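Local coordinates for HEPN domain-containing protein (Thermotoga maritima, PDB 1O3U) that is of unknown function but adopts the all-helical HEPN fold and forms a two-chain assembly in the crystal, at residues H25-G30 with E113-V118; F37-A42 with N119-I124. All coordinates share one frame; numbering follows the deposited sequence.

Contact 1: residues H25-G30 with E113-V118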
ATOM      1  N   HIS A  25      -1.982   6.969  11.739  1.00 11.99           N
ATOM      2  CA  HIS A  25      -1.148   6.392  12.792  1.00 12.80           C
ATOM      3  C   HIS A  25       0.266   6.910  12.695  1.00 13.32           C
ATOM      4  O   HIS A  25       0.856   7.324  13.707  1.00 12.97           O
ATOM      5  CB  HIS A  25      -1.151   4.878  12.672  1.00 13.59           C
ATOM      6  CG  HIS A  25      -0.477   4.190  13.819  1.00 14.29           C
ATOM      7  ND1 HIS A  25       0.802   3.692  13.729  1.00 15.63           N
ATOM      8  CD2 HIS A  25      -0.902   3.927  15.077  1.00 16.55           C
ATOM      9  CE1 HIS A  25       1.133   3.137  14.884  1.00 16.79           C
ATOM     10  NE2 HIS A  25       0.121   3.275  15.723  1.00 18.29           N
ATOM     11  N   ASP A  26       0.821   6.893  11.482  1.00 12.81           N
ATOM     12  CA  ASP A  26       2.166   7.440  11.253  1.00 13.58           C
ATOM     13  C   ASP A  26       2.200   8.938  11.597  1.00 14.12           C
ATOM     14  O   ASP A  26       3.153   9.405  12.241  1.00 13.90           O
ATOM     15  CB  ASP A  26       2.627   7.249   9.813  1.00 13.67           C
ATOM     16  CG  ASP A  26       3.104   5.813   9.522  1.00 15.28           C
ATOM     17  OD1 ASP A  26       3.690   5.145  10.411  1.00 24.06           O
ATOM     18  OD2 ASP A  26       2.918   5.306   8.433  1.00 21.43           O
ATOM     19  N   LEU A  27       1.162   9.686  11.204  1.00 13.42           N
ATOM     20  CA  LEU A  27       1.090  11.089  11.537  1.00 14.45           C
ATOM     21  C   LEU A  27       1.157  11.326  13.051  1.00 15.52           C
ATOM     22  O   LEU A  27       1.889  12.212  13.512  1.00 13.73           O
ATOM     23  CB  LEU A  27      -0.170  11.707  10.975  1.00 14.47           C
ATOM     24  CG  LEU A  27      -0.400  13.194  11.203  1.00 16.55           C
ATOM     25  CD1 LEU A  27       0.764  14.025  10.654  1.00 19.22           C
ATOM     26  CD2 LEU A  27      -1.703  13.557  10.536  1.00 17.85           C
ATOM     27  N   GLU A  28       0.394  10.531  13.803  1.00 17.38           N
ATOM     28  CA  GLU A  28       0.242  10.703  15.261  1.00 18.68           C
ATOM     29  C   GLU A  28       1.597  10.527  15.927  1.00 18.58           C
ATOM     30  O   GLU A  28       1.908  11.199  16.925  1.00 18.40           O
ATOM     31  CB  GLU A  28      -0.803   9.708  15.802  1.00 20.26           C
ATOM     32  CG  GLU A  28      -0.796   9.443  17.319  1.00 25.13           C
ATOM     33  CD  GLU A  28      -1.683   8.279  17.756  1.00 30.72           C
ATOM     34  OE1 GLU A  28      -2.397   7.665  16.906  1.00 34.69           O
ATOM     35  OE2 GLU A  28      -1.663   7.952  18.975  1.00 34.31           O
ATOM     36  N   HIS A  29       2.429   9.669  15.343  1.00 17.61           N
ATOM     37  CA  HIS A  29       3.724   9.334  15.907  1.00 17.55           C
ATOM     38  C   HIS A  29       4.893  10.138  15.320  1.00 17.19           C
ATOM     39  O   HIS A  29       6.051   9.888  15.675  1.00 17.26           O
ATOM     40  CB  HIS A  29       3.954   7.834  15.810  1.00 17.70           C
ATOM     41  CG  HIS A  29       3.031   7.039  16.673  1.00 19.49           C
ATOM     42  ND1 HIS A  29       3.293   6.787  18.005  1.00 23.59           N
ATOM     43  CD2 HIS A  29       1.841   6.454  16.406  1.00 21.76           C
ATOM     44  CE1 HIS A  29       2.304   6.078  18.515  1.00 23.21           C
ATOM     45  NE2 HIS A  29       1.415   5.858  17.564  1.00 24.31           N
ATOM     46  N   GLY A  30       4.577  11.127  14.475  1.00 14.91           N
ATOM     47  CA  GLY A  30       5.556  12.060  13.957  1.00 14.20           C
ATOM     48  C   GLY A  30       6.303  11.541  12.749  1.00 13.86           C
ATOM     49  O   GLY A  30       7.324  12.111  12.374  1.00 14.02           O
ATOM     50  N   GLU A 113       2.275  19.807   6.469  1.00 12.95           N
ATOM     51  CA  GLU A 113       2.315  19.223   5.145  1.00 14.22           C
ATOM     52  C   GLU A 113       1.724  17.803   5.168  1.00 13.44           C
ATOM     53  O   GLU A 113       0.899  17.453   4.295  1.00 12.21           O
ATOM     54  CB  GLU A 113       3.745  19.250   4.613  1.00 14.89           C
ATOM     55  CG  GLU A 113       3.904  18.692   3.212  1.00 19.22           C
ATOM     56  CD  GLU A 113       5.367  18.594   2.803  1.00 23.03           C
ATOM     57  OE1 GLU A 113       6.154  17.949   3.539  1.00 27.01           O
ATOM     58  OE2 GLU A 113       5.731  19.170   1.763  1.00 25.34           O
ATOM     59  N   ALA A 114       2.119  17.006   6.172  1.00 13.56           N
ATOM     60  CA  ALA A 114       1.624  15.633   6.326  1.00 13.06           C
ATOM     61  C   ALA A 114       0.124  15.642   6.645  1.00 12.91           C
ATOM     62  O   ALA A 114      -0.612  14.839   6.073  1.00 12.79           O
ATOM     63  CB  ALA A 114       2.385  14.894   7.376  1.00 13.16           C
ATOM     64  N   GLU A 115      -0.332  16.530   7.528  1.00 12.24           N
ATOM     65  CA  GLU A 115      -1.776  16.646   7.815  1.00 13.08           C
ATOM     66  C   GLU A 115      -2.571  16.965   6.564  1.00 11.34           C
ATOM     67  O   GLU A 115      -3.621  16.396   6.350  1.00 10.27           O
ATOM     68  CB  GLU A 115      -2.100  17.724   8.837  1.00 13.71           C
ATOM     69  CG  GLU A 115      -2.170  17.261  10.256  1.00 19.68           C
ATOM     70  CD  GLU A 115      -2.478  18.397  11.218  1.00 26.65           C
ATOM     71  OE1 GLU A 115      -3.528  19.075  11.049  1.00 29.76           O
ATOM     72  OE2 GLU A 115      -1.661  18.603  12.137  1.00 31.48           O
ATOM     73  N   ARG A 116      -2.061  17.893   5.771  1.00  9.95           N
ATOM     74  CA  ARG A 116      -2.655  18.297   4.507  1.00 10.94           C
ATOM     75  C   ARG A 116      -2.829  17.086   3.570  1.00 10.18           C
ATOM     76  O   ARG A 116      -3.918  16.866   2.985  1.00  8.07           O
ATOM     77  CB  ARG A 116      -1.753  19.375   3.872  1.00 12.07           C
ATOM     78  CG  ARG A 116      -2.346  20.192   2.857  1.00 15.58           C
ATOM     79  CD  ARG A 116      -1.734  21.593   2.769  1.00 15.83           C
ATOM     80  NE  ARG A 116      -0.288  21.575   2.542  1.00 17.78           N
ATOM     81  CZ  ARG A 116       0.275  21.191   1.408  1.00 22.01           C
ATOM     82  NH1 ARG A 116      -0.471  20.795   0.397  1.00 23.16           N
ATOM     83  NH2 ARG A 116       1.602  21.184   1.279  1.00 24.68           N
ATOM     84  N   LEU A 117      -1.758  16.337   3.407  1.00  9.14           N
ATOM     85  CA  LEU A 117      -1.786  15.199   2.490  1.00  9.74           C
ATOM     86  C   LEU A 117      -2.744  14.106   2.986  1.00  9.25           C
ATOM     87  O   LEU A 117      -3.414  13.435   2.200  1.00  8.67           O
ATOM     88  CB  LEU A 117      -0.379  14.654   2.251  1.00 10.57           C
ATOM     89  CG  LEU A 117       0.582  15.665   1.624  1.00 14.29           C
ATOM     90  CD1 LEU A 117       1.950  15.059   1.468  1.00 18.75           C
ATOM     91  CD2 LEU A 117       0.034  16.126   0.303  1.00 13.53           C
ATOM     92  N   VAL A 118      -2.792  13.895   4.290  1.00  8.75           N
ATOM     93  CA  VAL A 118      -3.714  12.919   4.857  1.00  9.95           C
ATOM     94  C   VAL A 118      -5.152  13.396   4.586  1.00 10.24           C
ATOM     95  O   VAL A 118      -6.043  12.608   4.167  1.00  8.26           O
ATOM     96  CB  VAL A 118      -3.433  12.707   6.364  1.00 10.58           C
ATOM     97  CG1 VAL A 118      -4.602  12.043   7.057  1.00 13.73           C
ATOM     98  CG2 VAL A 118      -2.094  11.917   6.602  1.00 11.22           C
TER

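Contact 2: residues F37-A42 with N119-I124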
ATOM      1  N   PHE A  37       3.503   8.885   2.352  1.00 13.32           N
ATOM      2  CA  PHE A  37       3.513   7.663   1.536  1.00 12.39           C
ATOM      3  C   PHE A  37       2.171   6.898   1.583  1.00 10.96           C
ATOM      4  O   PHE A  37       1.601   6.543   0.551  1.00  9.75           O
ATOM      5  CB  PHE A  37       4.667   6.779   2.020  1.00 12.58           C
ATOM      6  CG  PHE A  37       4.746   5.463   1.327  1.00 14.94           C
ATOM      7  CD1 PHE A  37       5.231   5.375   0.040  1.00 17.39           C
ATOM      8  CD2 PHE A  37       4.365   4.303   1.974  1.00 16.71           C
ATOM      9  CE1 PHE A  37       5.322   4.144  -0.606  1.00 16.89           C
ATOM     10  CE2 PHE A  37       4.427   3.081   1.324  1.00 16.10           C
ATOM     11  CZ  PHE A  37       4.932   2.999   0.055  1.00 16.27           C
ATOM     12  N   SER A  38       1.678   6.650   2.792  1.00 10.42           N
ATOM     13  CA  SER A  38       0.422   5.938   3.007  1.00 10.28           C
ATOM     14  C   SER A  38      -0.763   6.693   2.373  1.00 10.50           C
ATOM     15  O   SER A  38      -1.704   6.086   1.877  1.00  9.74           O
ATOM     16  CB  SER A  38       0.158   5.792   4.491  1.00 12.68           C
ATOM     17  OG  SER A  38       1.058   4.874   5.071  1.00 15.05           O
ATOM     18  N   SER A  39      -0.736   8.021   2.461  1.00  9.16           N
ATOM     19  CA  SER A  39      -1.791   8.874   1.893  1.00  9.38           C
ATOM     20  C   SER A  39      -1.873   8.713   0.348  1.00  9.28           C
ATOM     21  O   SER A  39      -2.979   8.624  -0.233  1.00  7.92           O
ATOM     22  CB  SER A  39      -1.519  10.347   2.264  1.00  9.38           C
ATOM     23  OG  SER A  39      -1.680  10.522   3.659  1.00 11.50           O
ATOM     24  N   GLN A  40      -0.707   8.687  -0.296  1.00  9.01           N
ATOM     25  CA  GLN A  40      -0.633   8.451  -1.740  1.00 10.25           C
ATOM     26  C   GLN A  40      -1.296   7.113  -2.088  1.00  9.95           C
ATOM     27  O   GLN A  40      -2.134   7.053  -2.975  1.00  9.51           O
ATOM     28  CB  GLN A  40       0.828   8.404  -2.223  1.00 11.36           C
ATOM     29  CG  GLN A  40       1.552   9.673  -2.237  1.00 15.40           C
ATOM     30  CD  GLN A  40       3.020   9.475  -2.656  1.00 18.89           C
ATOM     31  OE1 GLN A  40       3.666   8.487  -2.265  1.00 21.67           O
ATOM     32  NE2 GLN A  40       3.527  10.386  -3.459  1.00 21.85           N
ATOM     33  N   GLN A  41      -0.915   6.051  -1.370  1.00  9.51           N
ATOM     34  CA  GLN A  41      -1.483   4.717  -1.578  1.00 10.16           C
ATOM     35  C   GLN A  41      -3.005   4.655  -1.354  1.00 10.72           C
ATOM     36  O   GLN A  41      -3.742   4.051  -2.159  1.00 10.32           O
ATOM     37  CB  GLN A  41      -0.747   3.701  -0.713  1.00 10.93           C
ATOM     38  CG  GLN A  41       0.755   3.613  -1.005  1.00 13.86           C
ATOM     39  CD  GLN A  41       1.013   2.946  -2.328  1.00 21.72           C
ATOM     40  OE1 GLN A  41       0.357   1.934  -2.659  1.00 23.68           O
ATOM     41  NE2 GLN A  41       1.933   3.510  -3.112  1.00 23.73           N
ATOM     42  N   ALA A  42      -3.474   5.313  -0.299  1.00  9.56           N
ATOM     43  CA  ALA A  42      -4.901   5.349   0.033  1.00 10.01           C
ATOM     44  C   ALA A  42      -5.672   5.996  -1.115  1.00 10.46           C
ATOM     45  O   ALA A  42      -6.712   5.490  -1.522  1.00 10.42           O
ATOM     46  CB  ALA A  42      -5.122   6.103   1.276  1.00  9.83           C
ATOM     47  N   ASN A 119      -5.408  14.685   4.837  1.00  8.83           N
ATOM     48  CA  ASN A 119      -6.718  15.222   4.548  1.00  8.73           C
ATOM     49  C   ASN A 119      -7.098  15.084   3.080  1.00  7.79           C
ATOM     50  O   ASN A 119      -8.235  14.788   2.759  1.00  7.30           O
ATOM     51  CB  ASN A 119      -6.847  16.677   4.972  1.00  8.00           C
ATOM     52  CG  ASN A 119      -6.777  16.850   6.469  1.00 12.14           C
ATOM     53  OD1 ASN A 119      -6.936  15.881   7.244  1.00 13.47           O
ATOM     54  ND2 ASN A 119      -6.523  18.112   6.905  1.00 12.82           N
ATOM     55  N   TYR A 120      -6.147  15.332   2.199  1.00  7.62           N
ATOM     56  CA  TYR A 120      -6.394  15.214   0.760  1.00  7.53           C
ATOM     57  C   TYR A 120      -6.791  13.793   0.418  1.00  7.85           C
ATOM     58  O   TYR A 120      -7.698  13.607  -0.372  1.00  7.10           O
ATOM     59  CB  TYR A 120      -5.182  15.584  -0.071  1.00  7.72           C
ATOM     60  CG  TYR A 120      -4.779  17.039  -0.035  1.00  8.28           C
ATOM     61  CD1 TYR A 120      -5.594  17.996   0.536  1.00  7.33           C
ATOM     62  CD2 TYR A 120      -3.600  17.464  -0.666  1.00  9.81           C
ATOM     63  CE1 TYR A 120      -5.218  19.328   0.564  1.00 10.76           C
ATOM     64  CE2 TYR A 120      -3.239  18.766  -0.664  1.00 10.76           C
ATOM     65  CZ  TYR A 120      -4.047  19.706  -0.046  1.00 10.91           C
ATOM     66  OH  TYR A 120      -3.676  21.027  -0.043  1.00 12.02           O
ATOM     67  N   ALA A 121      -6.100  12.806   0.985  1.00  8.42           N
ATOM     68  CA  ALA A 121      -6.399  11.417   0.679  1.00  8.92           C
ATOM     69  C   ALA A 121      -7.812  11.065   1.188  1.00  9.65           C
ATOM     70  O   ALA A 121      -8.610  10.445   0.495  1.00  8.16           O
ATOM     71  CB  ALA A 121      -5.385  10.509   1.308  1.00  8.67           C
ATOM     72  N   GLU A 122      -8.105  11.485   2.405  1.00  9.19           N
ATOM     73  CA  GLU A 122      -9.426  11.351   2.943  1.00  9.59           C
ATOM     74  C   GLU A 122     -10.541  11.984   2.086  1.00  9.02           C
ATOM     75  O   GLU A 122     -11.593  11.371   1.884  1.00  7.35           O
ATOM     76  CB  GLU A 122      -9.460  11.899   4.358  1.00 10.83           C
ATOM     77  CG  GLU A 122     -10.770  11.626   5.092  1.00 13.98           C
ATOM     78  CD  GLU A 122     -10.553  11.651   6.603  1.00 19.91           C
ATOM     79  OE1 GLU A 122      -9.797  12.530   7.086  1.00 27.62           O
ATOM     80  OE2 GLU A 122     -11.079  10.784   7.307  1.00 24.22           O
ATOM     81  N   LYS A 123     -10.298  13.195   1.589  1.00  8.85           N
ATOM     82  CA  LYS A 123     -11.190  13.856   0.682  1.00  8.97           C
ATOM     83  C   LYS A 123     -11.450  13.046  -0.575  1.00  9.31           C
ATOM     84  O   LYS A 123     -12.594  12.877  -1.002  1.00  7.94           O
ATOM     85  CB  LYS A 123     -10.599  15.228   0.363  1.00 10.24           C
ATOM     86  CG  LYS A 123     -11.514  16.256   0.016  1.00 16.10           C
ATOM     87  CD  LYS A 123     -10.828  17.616   0.327  1.00 18.54           C
ATOM     88  CE  LYS A 123     -11.699  18.747   0.060  1.00 20.34           C
ATOM     89  NZ  LYS A 123     -10.910  19.951  -0.280  1.00 20.12           N
ATOM     90  N   ILE A 124     -10.376  12.514  -1.164  1.00  8.52           N
ATOM     91  CA  ILE A 124     -10.504  11.691  -2.341  1.00  8.47           C
ATOM     92  C   ILE A 124     -11.283  10.407  -2.046  1.00  8.60           C
ATOM     93  O   ILE A 124     -12.186  10.004  -2.850  1.00  8.70           O
ATOM     94  CB  ILE A 124      -9.109  11.427  -2.957  1.00  8.16           C
ATOM     95  CG1 ILE A 124      -8.572  12.719  -3.595  1.00  8.57           C
ATOM     96  CG2 ILE A 124      -9.174  10.319  -4.012  1.00  8.88           C
ATOM     97  CD1 ILE A 124      -7.083  12.673  -4.017  1.00 10.02           C
TER

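Contact 1: residues H25-G30 with E113-V118
L27 reaches from the C-terminal turn of helix 11-28 onto A114, E115 and V118 of helix 104-132. The backbones approach most closely at L27 and A114, where the CA atoms are 6.9 Å apart. From CB, which points at the opposite helix, the side chain extends with CG anti to the backbone N (chi1 -179°), and neither CB nor CG has an atom of 113-118 within 4.2 Å. The two methyls make the contact. CD1 lies 3.8 Å from A114 CB, a methyl-to-methyl contact, and comes near the backbone at E115 N. CD2 lies farther along, 3.7 Å from E115 CG and near E115 CA. A looser contact, 4.3 Å, joins CD2 to V118 CG2, one helical turn on from A114. The side chains of L27 and E115 cross at about a right angle; E115 meets CD2 through CG, and its carboxylate makes a salt bridge through OE2 to R111. The 150 Å² buried between the segments is largely apolar contact, with no hydrogen bond across them. With an alanine here, CG and both methyls are gone, which would probably open a gap against A114 CB and E115 CG and take one apolar neighbour from V118. Just beyond L27 the helix ends in a Schellman motif: G30, at positive phi, donates its N to L27 O (3.1 Å), and F31 N bonds to D26 O. D26 bonds through OD2 to H22 of the second subunit. Within the chain, L27 also touches Y32 at the start of helix 32-54, and V118 packs on A23 and K24 of helix 11-28.

Contact 2: residues F37-A42 with N119-I124
Helices 32-54 and 104-132 of the HEPN helical bundle pack directly on each other here, through S39 and A42 on one side and A121 on the other. The evidence for a close approach is the separation of the CA atoms of S39 and A121, 5.4 Å, which the small side chains permit. A121 carries most of the contact, with 57 of the 103 Å² buried. Its CB points across the interface and comes within 3.4 Å of S39 O, so the methyl rests against backbone and not only against side chains. The same CB stands 4.0 Å from S39 CB. One turn further along, A42 CB extends the patch at 4.4 Å from A121 CB. This is small-residue helix packing: serine and alanine, three positions apart on one helix, face a single alanine on its partner, and no hydrogen bond joins the two segments. S39 has a polar end, but its OG, set beside the backbone N and anti to the carbonyl carbon (chi1 -68°), turns back along its own helix to bond A35 O. That bond satisfies the buried hydroxyl. Helix 78-88 borders the pair, with L87 touching both S39 and, from the other segment, I124, and helix 11-28 lies alongside 37-42, with A23 against S39 and D19 against A42.

How the contacts relate
Both contacts are buried and both use helix 104-132, which meets helix 11-28 in contact 1 and helix 32-54, the next in the chain, in contact 2. Contact 2 lies about 2 Å from the centre of the chain, contact 1 about 12 Å, measured between centres; contact 1 includes the partly exposed E115, while all three touching residues of contact 2 are buried. The chemistry differs: near the end of helix 11-28 a leucine spans the wider gap and a glutamate CG joins in, whereas in contact 2 short side chains meet and a backbone carbonyl takes part. V118 CG2 lies 3.3 Å from S39 OG, so the two contacts adjoin.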